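Local coordinates for subtilase cytotoxin, subunit B (Escherichia coli, PDB 3DWA), which probably binds host-cell glycans, including a non-human sugar that humans incorporate, as the homopentameric B component of the AB5 subtilase cytotoxin, at residues P28-E33 with A55-L60; G22-K27 with C45-S50; N62-F67 with V98-C103. All blocks are in the same frame, centred on the assembly; numbering follows the deposited sequence.

Interaction 1: P28-E33 with A55-L60; sequences PYFCIE and ASFSTL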
loop_
_atom_site.group_PDB
_atom_site.type_symbol
_atom_site.label_atom_id
_atom_site.label_comp_id
_atom_site.label_asym_id
_atom_site.label_seq_id
_atom_site.Cartn_x
_atom_site.Cartn_y
_atom_site.Cartn_z
ATOM N N PRO C 28 14.311 -10.080 -2.372
ATOM C CA PRO C 28 13.873 -9.075 -3.324
ATOM C C PRO C 28 14.796 -7.838 -3.247
ATOM O O PRO C 28 15.283 -7.511 -2.172
ATOM C CB PRO C 28 12.481 -8.695 -2.800
ATOM C CG PRO C 28 12.517 -9.023 -1.351
ATOM C CD PRO C 28 13.301 -10.288 -1.306
ATOM N N TYR C 29 15.042 -7.181 -4.387
ATOM C CA TYR C 29 15.735 -5.863 -4.384
ATOM C C TYR C 29 15.104 -4.931 -5.423
ATOM O O TYR C 29 14.330 -5.380 -6.272
ATOM C CB TYR C 29 17.263 -5.993 -4.682
ATOM C CG TYR C 29 17.541 -6.352 -6.125
ATOM C CD1 TYR C 29 17.670 -5.356 -7.125
ATOM C CD2 TYR C 29 17.690 -7.659 -6.484
ATOM C CE1 TYR C 29 17.889 -5.704 -8.455
ATOM C CE2 TYR C 29 17.922 -8.027 -7.785
ATOM C CZ TYR C 29 18.037 -7.038 -8.767
ATOM O OH TYR C 29 18.244 -7.438 -10.049
ATOM N N PHE C 30 15.406 -3.638 -5.326
ATOM C CA PHE C 30 15.074 -2.699 -6.399
ATOM C C PHE C 30 16.270 -1.755 -6.552
ATOM O O PHE C 30 17.078 -1.601 -5.628
ATOM C CB PHE C 30 13.720 -1.951 -6.142
ATOM C CG PHE C 30 13.812 -0.849 -5.108
ATOM C CD1 PHE C 30 14.037 0.476 -5.506
ATOM C CD2 PHE C 30 13.653 -1.133 -3.739
ATOM C CE1 PHE C 30 14.171 1.495 -4.548
ATOM C CE2 PHE C 30 13.786 -0.134 -2.790
ATOM C CZ PHE C 30 14.024 1.195 -3.196
ATOM N N CYS C 31 16.393 -1.146 -7.718
ATOM C CA CYS C 31 17.465 -0.227 -8.012
ATOM C C CYS C 31 16.789 0.950 -8.706
ATOM O O CYS C 31 15.873 0.760 -9.495
ATOM C CB CYS C 31 18.534 -0.919 -8.911
ATOM S SG CYS C 31 20.081 0.086 -9.147
ATOM N N ILE C 32 17.190 2.168 -8.368
ATOM C CA ILE C 32 16.707 3.350 -9.093
ATOM C C ILE C 32 17.854 4.024 -9.842
ATOM O O ILE C 32 18.996 3.884 -9.459
ATOM C CB ILE C 32 16.063 4.376 -8.138
ATOM C CG1 ILE C 32 17.032 4.714 -7.007
ATOM C CG2 ILE C 32 14.730 3.836 -7.585
ATOM C CD1 ILE C 32 16.509 5.757 -6.050
ATOM N N GLU C 33 17.541 4.744 -10.917
ATOM C CA GLU C 33 18.517 5.635 -11.514
ATOM C C GLU C 33 17.916 7.022 -11.488
ATOM O O GLU C 33 16.708 7.199 -11.642
ATOM C CB GLU C 33 18.888 5.196 -12.928
ATOM C CG GLU C 33 19.944 6.078 -13.632
ATOM C CD GLU C 33 19.600 6.270 -15.115
ATOM O OE1 GLU C 33 19.424 5.248 -15.839
ATOM O OE2 GLU C 33 19.463 7.439 -15.548
ATOM N N ALA C 55 16.752 -3.214 6.617
ATOM C CA ALA C 55 15.556 -2.868 7.380
ATOM C C ALA C 55 14.750 -1.699 6.783
ATOM O O ALA C 55 13.575 -1.521 7.107
ATOM C CB ALA C 55 15.932 -2.573 8.870
ATOM N N SER C 56 15.368 -0.910 5.908
ATOM C CA SER C 56 14.662 0.209 5.262
ATOM C C SER C 56 14.050 -0.156 3.882
ATOM O O SER C 56 13.485 0.694 3.205
ATOM C CB SER C 56 15.633 1.395 5.120
ATOM O OG SER C 56 15.994 1.883 6.401
ATOM N N PHE C 57 14.193 -1.406 3.467
ATOM C CA PHE C 57 13.715 -1.859 2.156
ATOM C C PHE C 57 12.273 -1.420 1.818
ATOM O O PHE C 57 12.020 -0.829 0.742
ATOM C CB PHE C 57 13.883 -3.374 2.002
ATOM C CG PHE C 57 13.285 -3.919 0.708
ATOM C CD1 PHE C 57 13.973 -3.812 -0.483
ATOM C CD2 PHE C 57 12.009 -4.471 0.691
ATOM C CE1 PHE C 57 13.438 -4.269 -1.675
ATOM C CE2 PHE C 57 11.452 -4.943 -0.509
ATOM C CZ PHE C 57 12.178 -4.835 -1.693
ATOM N N SER C 58 11.340 -1.678 2.738
ATOM C CA SER C 58 9.943 -1.413 2.478
ATOM C C SER C 58 9.642 0.040 2.360
ATOM O O SER C 58 8.914 0.434 1.458
ATOM C CB SER C 58 9.078 -2.010 3.583
ATOM O OG SER C 58 8.791 -3.316 3.152
ATOM N N THR C 59 10.197 0.825 3.284
ATOM C CA THR C 59 10.022 2.284 3.323
ATOM C C THR C 59 10.640 2.947 2.083
ATOM O O THR C 59 10.038 3.807 1.463
ATOM C CB THR C 59 10.670 2.905 4.598
ATOM O OG1 THR C 59 10.053 2.334 5.754
ATOM C CG2 THR C 59 10.442 4.424 4.676
ATOM N N LEU C 60 11.850 2.544 1.756
ATOM C CA LEU C 60 12.588 3.063 0.624
ATOM C C LEU C 60 11.891 2.738 -0.690
ATOM O O LEU C 60 11.776 3.611 -1.546
ATOM C CB LEU C 60 14.029 2.540 0.621
ATOM C CG LEU C 60 14.939 3.147 1.711
ATOM C CD1 LEU C 60 16.224 2.432 1.572
ATOM C CD2 LEU C 60 15.146 4.646 1.588
#

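Interaction 2: G22-K27 with C45-S50; sequences GQIDNK and CSMKNS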
loop_
_atom_site.group_PDB
_atom_site.type_symbol
_atom_site.label_atom_id
_atom_site.label_comp_id
_atom_site.label_asym_id
_atom_site.label_seq_id
_atom_site.Cartn_x
_atom_site.Cartn_y
_atom_site.Cartn_z
ATOM N N GLY C 22 14.103 -6.849 -8.996
ATOM C CA GLY C 22 14.365 -8.268 -9.192
ATOM C C GLY C 22 14.565 -9.006 -7.884
ATOM O O GLY C 22 14.057 -8.588 -6.836
ATOM N N GLN C 23 15.254 -10.144 -7.966
ATOM C CA GLN C 23 15.564 -10.971 -6.807
ATOM C C GLN C 23 16.987 -11.523 -6.979
ATOM O O GLN C 23 17.402 -11.802 -8.083
ATOM C CB GLN C 23 14.581 -12.126 -6.732
ATOM C CG GLN C 23 14.753 -13.058 -5.553
ATOM C CD GLN C 23 13.650 -14.109 -5.504
ATOM O OE1 GLN C 23 12.460 -13.775 -5.515
ATOM N NE2 GLN C 23 14.037 -15.377 -5.458
ATOM N N ILE C 24 17.715 -11.681 -5.878
ATOM C CA ILE C 24 19.002 -12.389 -5.903
ATOM C C ILE C 24 19.157 -13.068 -4.553
ATOM O O ILE C 24 18.892 -12.451 -3.516
ATOM C CB ILE C 24 20.208 -11.418 -6.133
ATOM C CG1 ILE C 24 21.528 -12.202 -6.134
ATOM C CG2 ILE C 24 20.253 -10.330 -5.024
ATOM C CD1 ILE C 24 22.761 -11.407 -6.662
ATOM N N ASP C 25 19.593 -14.323 -4.553
ATOM C CA ASP C 25 19.826 -15.056 -3.288
ATOM C C ASP C 25 18.611 -15.081 -2.323
ATOM O O ASP C 25 18.714 -14.790 -1.120
ATOM C CB ASP C 25 21.099 -14.531 -2.609
ATOM C CG ASP C 25 21.619 -15.470 -1.510
ATOM O OD1 ASP C 25 21.619 -16.707 -1.735
ATOM O OD2 ASP C 25 22.032 -14.969 -0.439
ATOM N N ASN C 26 17.451 -15.402 -2.889
ATOM C CA ASN C 26 16.176 -15.399 -2.160
ATOM C C ASN C 26 15.750 -14.030 -1.588
ATOM O O ASN C 26 14.869 -13.976 -0.750
ATOM C CB ASN C 26 16.211 -16.440 -1.023
ATOM C CG ASN C 26 14.887 -17.087 -0.806
ATOM O OD1 ASN C 26 14.299 -17.622 -1.753
ATOM N ND2 ASN C 26 14.393 -17.059 0.427
ATOM N N LYS C 27 16.354 -12.934 -2.045
ATOM C CA LYS C 27 16.065 -11.606 -1.509
ATOM C C LYS C 27 15.526 -10.652 -2.576
ATOM O O LYS C 27 16.207 -10.429 -3.577
ATOM C CB LYS C 27 17.354 -10.998 -0.921
ATOM C CG LYS C 27 17.490 -11.187 0.571
ATOM C CD LYS C 27 18.639 -12.109 0.963
ATOM C CE LYS C 27 18.461 -12.578 2.418
ATOM N NZ LYS C 27 16.994 -12.883 2.713
ATOM N N CYS C 45 20.761 0.783 -5.078
ATOM C CA CYS C 45 19.831 -0.315 -4.841
ATOM C C CYS C 45 19.529 -0.554 -3.345
ATOM O O CYS C 45 20.382 -0.351 -2.503
ATOM C CB CYS C 45 20.376 -1.649 -5.402
ATOM S SG CYS C 45 20.980 -1.523 -7.080
ATOM N N SER C 46 18.324 -1.031 -3.042
ATOM C CA SER C 46 18.008 -1.520 -1.702
ATOM C C SER C 46 17.631 -3.010 -1.830
ATOM O O SER C 46 16.903 -3.411 -2.757
ATOM C CB SER C 46 16.865 -0.691 -1.087
ATOM O OG SER C 46 16.449 -1.196 0.185
HETATM N N MSE C 47 18.148 -3.820 -0.912
HETATM C CA MSE C 47 17.838 -5.227 -0.850
HETATM C C MSE C 47 17.197 -5.564 0.490
HETATM O O MSE C 47 17.633 -5.077 1.544
HETATM C CB MSE C 47 19.101 -6.058 -1.024
HETATM C CG MSE C 47 18.872 -7.576 -0.947
HETATM SE SE MSE C 47 20.549 -8.368 -1.576
HETATM C CE MSE C 47 20.947 -7.135 -3.094
ATOM N N LYS C 48 16.146 -6.379 0.441
ATOM C CA LYS C 48 15.397 -6.731 1.645
ATOM C C LYS C 48 16.194 -7.735 2.485
ATOM O O LYS C 48 16.755 -8.672 1.941
ATOM C CB LYS C 48 14.038 -7.315 1.253
ATOM C CG LYS C 48 13.049 -7.439 2.388
ATOM C CD LYS C 48 11.764 -8.064 1.863
ATOM C CE LYS C 48 10.699 -8.318 2.918
ATOM N NZ LYS C 48 9.614 -9.223 2.325
ATOM N N ASN C 49 16.216 -7.536 3.802
ATOM C CA ASN C 49 16.993 -8.386 4.731
ATOM C C ASN C 49 18.498 -8.527 4.409
ATOM O O ASN C 49 19.142 -9.483 4.836
ATOM C CB ASN C 49 16.384 -9.805 4.846
ATOM C CG ASN C 49 14.883 -9.795 5.185
ATOM O OD1 ASN C 49 14.088 -10.552 4.580
ATOM N ND2 ASN C 49 14.493 -8.947 6.136
ATOM N N SER C 50 19.054 -7.602 3.642
ATOM C CA SER C 50 20.493 -7.616 3.356
ATOM C C SER C 50 21.288 -7.437 4.663
ATOM O O SER C 50 20.748 -7.604 5.791
ATOM C CB SER C 50 20.840 -6.459 2.406
ATOM O OG SER C 50 20.612 -5.188 3.019
#

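Interaction 3: N62-F67 with V98-C103; sequences NQALYF and VGLSTC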
loop_
_atom_site.group_PDB
_atom_site.type_symbol
_atom_site.label_atom_id
_atom_site.label_comp_id
_atom_site.label_asym_id
_atom_site.label_seq_id
_atom_site.Cartn_x
_atom_site.Cartn_y
_atom_site.Cartn_z
ATOM N N ASN C 62 8.607 2.164 -1.243
ATOM C CA ASN C 62 7.395 2.919 -1.362
ATOM C C ASN C 62 7.728 4.363 -1.648
ATOM O O ASN C 62 7.080 4.986 -2.488
ATOM C CB ASN C 62 6.536 2.822 -0.069
ATOM C CG ASN C 62 5.415 1.733 -0.138
ATOM O OD1 ASN C 62 5.485 0.727 -0.894
ATOM N ND2 ASN C 62 4.363 1.947 0.666
ATOM N N GLN C 63 8.691 4.916 -0.896
ATOM C CA GLN C 63 9.119 6.295 -1.104
ATOM C C GLN C 63 9.728 6.572 -2.506
ATOM O O GLN C 63 9.353 7.546 -3.187
ATOM C CB GLN C 63 10.049 6.742 0.029
ATOM C CG GLN C 63 10.116 8.242 0.189
ATOM C CD GLN C 63 8.772 8.836 0.551
ATOM O OE1 GLN C 63 8.266 9.723 -0.124
ATOM N NE2 GLN C 63 8.177 8.320 1.591
ATOM N N ALA C 64 10.649 5.726 -2.936
ATOM C CA ALA C 64 11.262 5.833 -4.278
ATOM C C ALA C 64 10.246 5.727 -5.433
ATOM O O ALA C 64 10.307 6.472 -6.422
ATOM C CB ALA C 64 12.365 4.821 -4.448
ATOM N N LEU C 65 9.315 4.796 -5.313
ATOM C CA LEU C 65 8.256 4.662 -6.297
ATOM C C LEU C 65 7.342 5.883 -6.333
ATOM O O LEU C 65 6.969 6.364 -7.444
ATOM C CB LEU C 65 7.470 3.336 -6.153
ATOM C CG LEU C 65 6.403 3.087 -7.248
ATOM C CD1 LEU C 65 7.048 2.970 -8.652
ATOM C CD2 LEU C 65 5.477 1.846 -7.021
ATOM N N TYR C 66 7.007 6.411 -5.157
ATOM C CA TYR C 66 6.314 7.703 -5.045
ATOM C C TYR C 66 7.023 8.843 -5.835
ATOM O O TYR C 66 6.414 9.537 -6.657
ATOM C CB TYR C 66 6.176 8.101 -3.560
ATOM C CG TYR C 66 5.412 9.372 -3.354
ATOM C CD1 TYR C 66 4.016 9.349 -3.221
ATOM C CD2 TYR C 66 6.070 10.621 -3.333
ATOM C CE1 TYR C 66 3.286 10.553 -3.019
ATOM C CE2 TYR C 66 5.357 11.820 -3.168
ATOM C CZ TYR C 66 3.969 11.770 -3.017
ATOM O OH TYR C 66 3.264 12.926 -2.834
ATOM N N PHE C 67 8.306 9.058 -5.552
ATOM C CA PHE C 67 9.085 10.132 -6.154
ATOM C C PHE C 67 9.339 9.908 -7.652
ATOM O O PHE C 67 9.406 10.848 -8.439
ATOM C CB PHE C 67 10.437 10.248 -5.413
ATOM C CG PHE C 67 10.346 10.893 -4.081
ATOM C CD1 PHE C 67 9.431 11.921 -3.834
ATOM C CD2 PHE C 67 11.232 10.541 -3.065
ATOM C CE1 PHE C 67 9.399 12.568 -2.598
ATOM C CE2 PHE C 67 11.184 11.174 -1.841
ATOM C CZ PHE C 67 10.263 12.197 -1.603
ATOM N N VAL C 98 20.130 4.509 1.120
ATOM C CA VAL C 98 20.091 4.576 2.573
ATOM C C VAL C 98 19.176 5.665 3.070
ATOM O O VAL C 98 19.021 5.841 4.281
ATOM C CB VAL C 98 21.554 4.603 3.244
ATOM C CG1 VAL C 98 22.415 3.492 2.675
ATOM C CG2 VAL C 98 22.280 5.979 3.117
ATOM N N GLY C 99 18.531 6.368 2.143
ATOM C CA GLY C 99 17.665 7.463 2.521
ATOM C C GLY C 99 17.202 8.308 1.350
ATOM O O GLY C 99 17.787 8.240 0.271
ATOM N N LEU C 100 16.173 9.126 1.575
ATOM C CA LEU C 100 15.619 10.035 0.529
ATOM C C LEU C 100 15.027 11.247 1.214
ATOM O O LEU C 100 14.540 11.137 2.358
ATOM C CB LEU C 100 14.472 9.331 -0.240
ATOM C CG LEU C 100 14.755 8.073 -1.077
ATOM C CD1 LEU C 100 13.514 7.203 -1.309
ATOM C CD2 LEU C 100 15.398 8.499 -2.438
ATOM N N SER C 101 15.013 12.394 0.521
ATOM C CA SER C 101 14.416 13.604 1.032
ATOM C C SER C 101 13.825 14.431 -0.112
ATOM O O SER C 101 14.353 14.422 -1.218
ATOM C CB SER C 101 15.508 14.488 1.656
ATOM O OG SER C 101 15.913 13.974 2.910
ATOM N N THR C 102 12.812 15.224 0.200
ATOM C CA THR C 102 12.344 16.259 -0.704
ATOM C C THR C 102 13.362 17.426 -0.740
ATOM O O THR C 102 14.144 17.623 0.194
ATOM C CB THR C 102 10.986 16.759 -0.241
ATOM O OG1 THR C 102 11.115 17.275 1.084
ATOM C CG2 THR C 102 9.966 15.586 -0.249
ATOM N N CYS C 103 13.338 18.198 -1.819
ATOM C CA CYS C 103 14.240 19.334 -1.973
ATOM C C CYS C 103 13.466 20.598 -2.201
ATOM O O CYS C 103 12.395 20.595 -2.834
ATOM C CB CYS C 103 15.175 19.102 -3.169
ATOM S SG CYS C 103 16.273 17.722 -2.941
#

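Interaction 1: P28-E33 with A55-L60
Y29 and F57 mark where strand 28-33 runs closest to the first turn of helix 57-60, their CA atoms 7.9 Å apart, wide enough for one layer of side chains to fill the gap. F57 enters this gap from the helix. Its CG is anti to the backbone N (chi1 175°), and the ring reaches across to the start of the strand, where CZ lies 4.0 Å from P28 CB. The neighbouring ring atom CE1 approaches the strand backbone, 3.9 Å from Y29 CA. Proline suits the position because its ring offers carbon to F57 while its carbonyl still bonds to the backbone of K48.

F30 is the strand's main contribution. It slides alongside F57 in the opposite direction, and F57 CE1 meets F30 CD2 at 3.8 Å, near the plane of the F30 ring and at its edge. The two planes are inclined at 56°, an oblique pairing of aromatic groups. This belongs to the oligonucleotide/oligosaccharide-binding (OB) fold of AB5 B subunits, in which a helix following the third strand packs against the curled sheet. One turn on in the helix, L60 C lies 3.6 Å from F30 CZ and L60 CB 4.0 Å, so one atom of the ring meets both helix backbone and leucine side chain. F19, Y61 and L97 also touch F30, which explains a large apolar residue here. Y29 points away from the helix, and its OH is hydrogen-bonded to W2 of a neighbouring subunit, while P28 and F57 both pack on T59 of that same subunit.

Interaction 2: G22-K27 with C45-S50
K27 and I24, which meet K48 and M47 across the contact, are joined first to each other: K27 N donates to I24 O at 3.0 Å, and I24 N returns the bond to K27 O. This pair of bonds closes a type I' turn through D25 and N26, both with positive phi, a conformation that aspartate and asparagine tolerate better than most residues with a side chain.

The opposite segment also turns at its tip. M47 to S50 form a type II turn, and N49 occupies its third position with phi 54°, again a place that suits asparagine. The whole is the end of a three-stranded antiparallel meander: a tight two-residue beta hairpin leads into strand 27-35, which lies between strands 14-24 and 41-47, so I24 and M47 reach each other from the outer strands, while K27 starts the central one.

M47, present as selenomethionine, extends from the backbone with CG anti to N, and that CG packs 3.7 Å from K27 CB. A bend at chi3 (-41°) carries CE to I24 CG2 at 3.8 Å, the two side chains crossing at about a right angle. Y29 of the central strand touches both residues, and W83 also packs on M47; a long, flexible chain, a thioether in natural methionine, fits such an uneven surface.

K27 runs past K48 O, with its CG only 3.0 Å away. Because its first two torsions also lie off the staggered positions, the exact course of this lysine is doubtful. As modelled, NZ lies 3.8 Å from N49 CB, an approach to carbon at the surface of the subunit. On I24, W2 of a neighbouring subunit packs as well.

Interaction 3: N62-F67 with V98-C103
L100 and F67 carry most of this contact, in which helix 62-67 lies over strand 98-102 with their axes 9.5 Å apart and their directions 38° from parallel.

The aliphatic packing centres on L100 CD1. Chi1 of -64° sets CG anti to the carbonyl carbon; from there CD1 meets the helix, 3.7 Å from Q63 CB and 3.6 Å from A64 N. A64 CB adds a third touch at 4.1 Å. The small alanine lets the leucine methyl come right up to the helix backbone, and Q63 takes part through its aliphatic stem, sliding past L100 in the opposite direction.

The aromatic contacts come from F67, one turn farther along the helix. L100 CB stands at the edge of its ring, 4.1 Å from CE2, while T102 CG2 approaches CZ obliquely at 3.7 Å, the threonine crossing the phenylalanine at about a right angle. Within the helix, Q63 OE1 lies 3.5 Å above one face of the F67 ring, displaced toward the rim. I16 and V74 also pack on F67, so a large apolar residue suits this buried site.

Polar groups of the strand are satisfied on other sides. T102 offers its methyl to the helix while OG1 is hydrogen-bonded to F19 N of a neighbouring subunit. S101 points away from the helix, its OG bonded to F110 O of the same chain, and L100 and S101 pair in an antiparallel ladder with a strand of the neighbouring subunit that supplies F19.

At the start of 98-103, V98 and G99 both face Y77 in a classic beta bulge, and the helix packed over the last strand of a curled antiparallel sheet is characteristic of the OB fold of AB5 B subunits.

Interactions 1 and 3 share helix 57-70 and have centres 10 Å apart; the first turn rests on strand 27-35, later turns on strand 96-102, and F30 touches A64 between them. Interaction 2 lies 8 Å from interaction 1, linked by backbone pairing of strands 27-35 and 41-47, but 18 Å from interaction 3, centre to centre. Along the chain the segments of interactions 1 and 2 alternate, and both close before interaction 3 opens. One curled sheet underlies all three, with two buried contacts between helix and sheet and one at the surface tip. Each also borders neighbouring subunits, so the packing of the fold lies directly beside the pentamer interfaces.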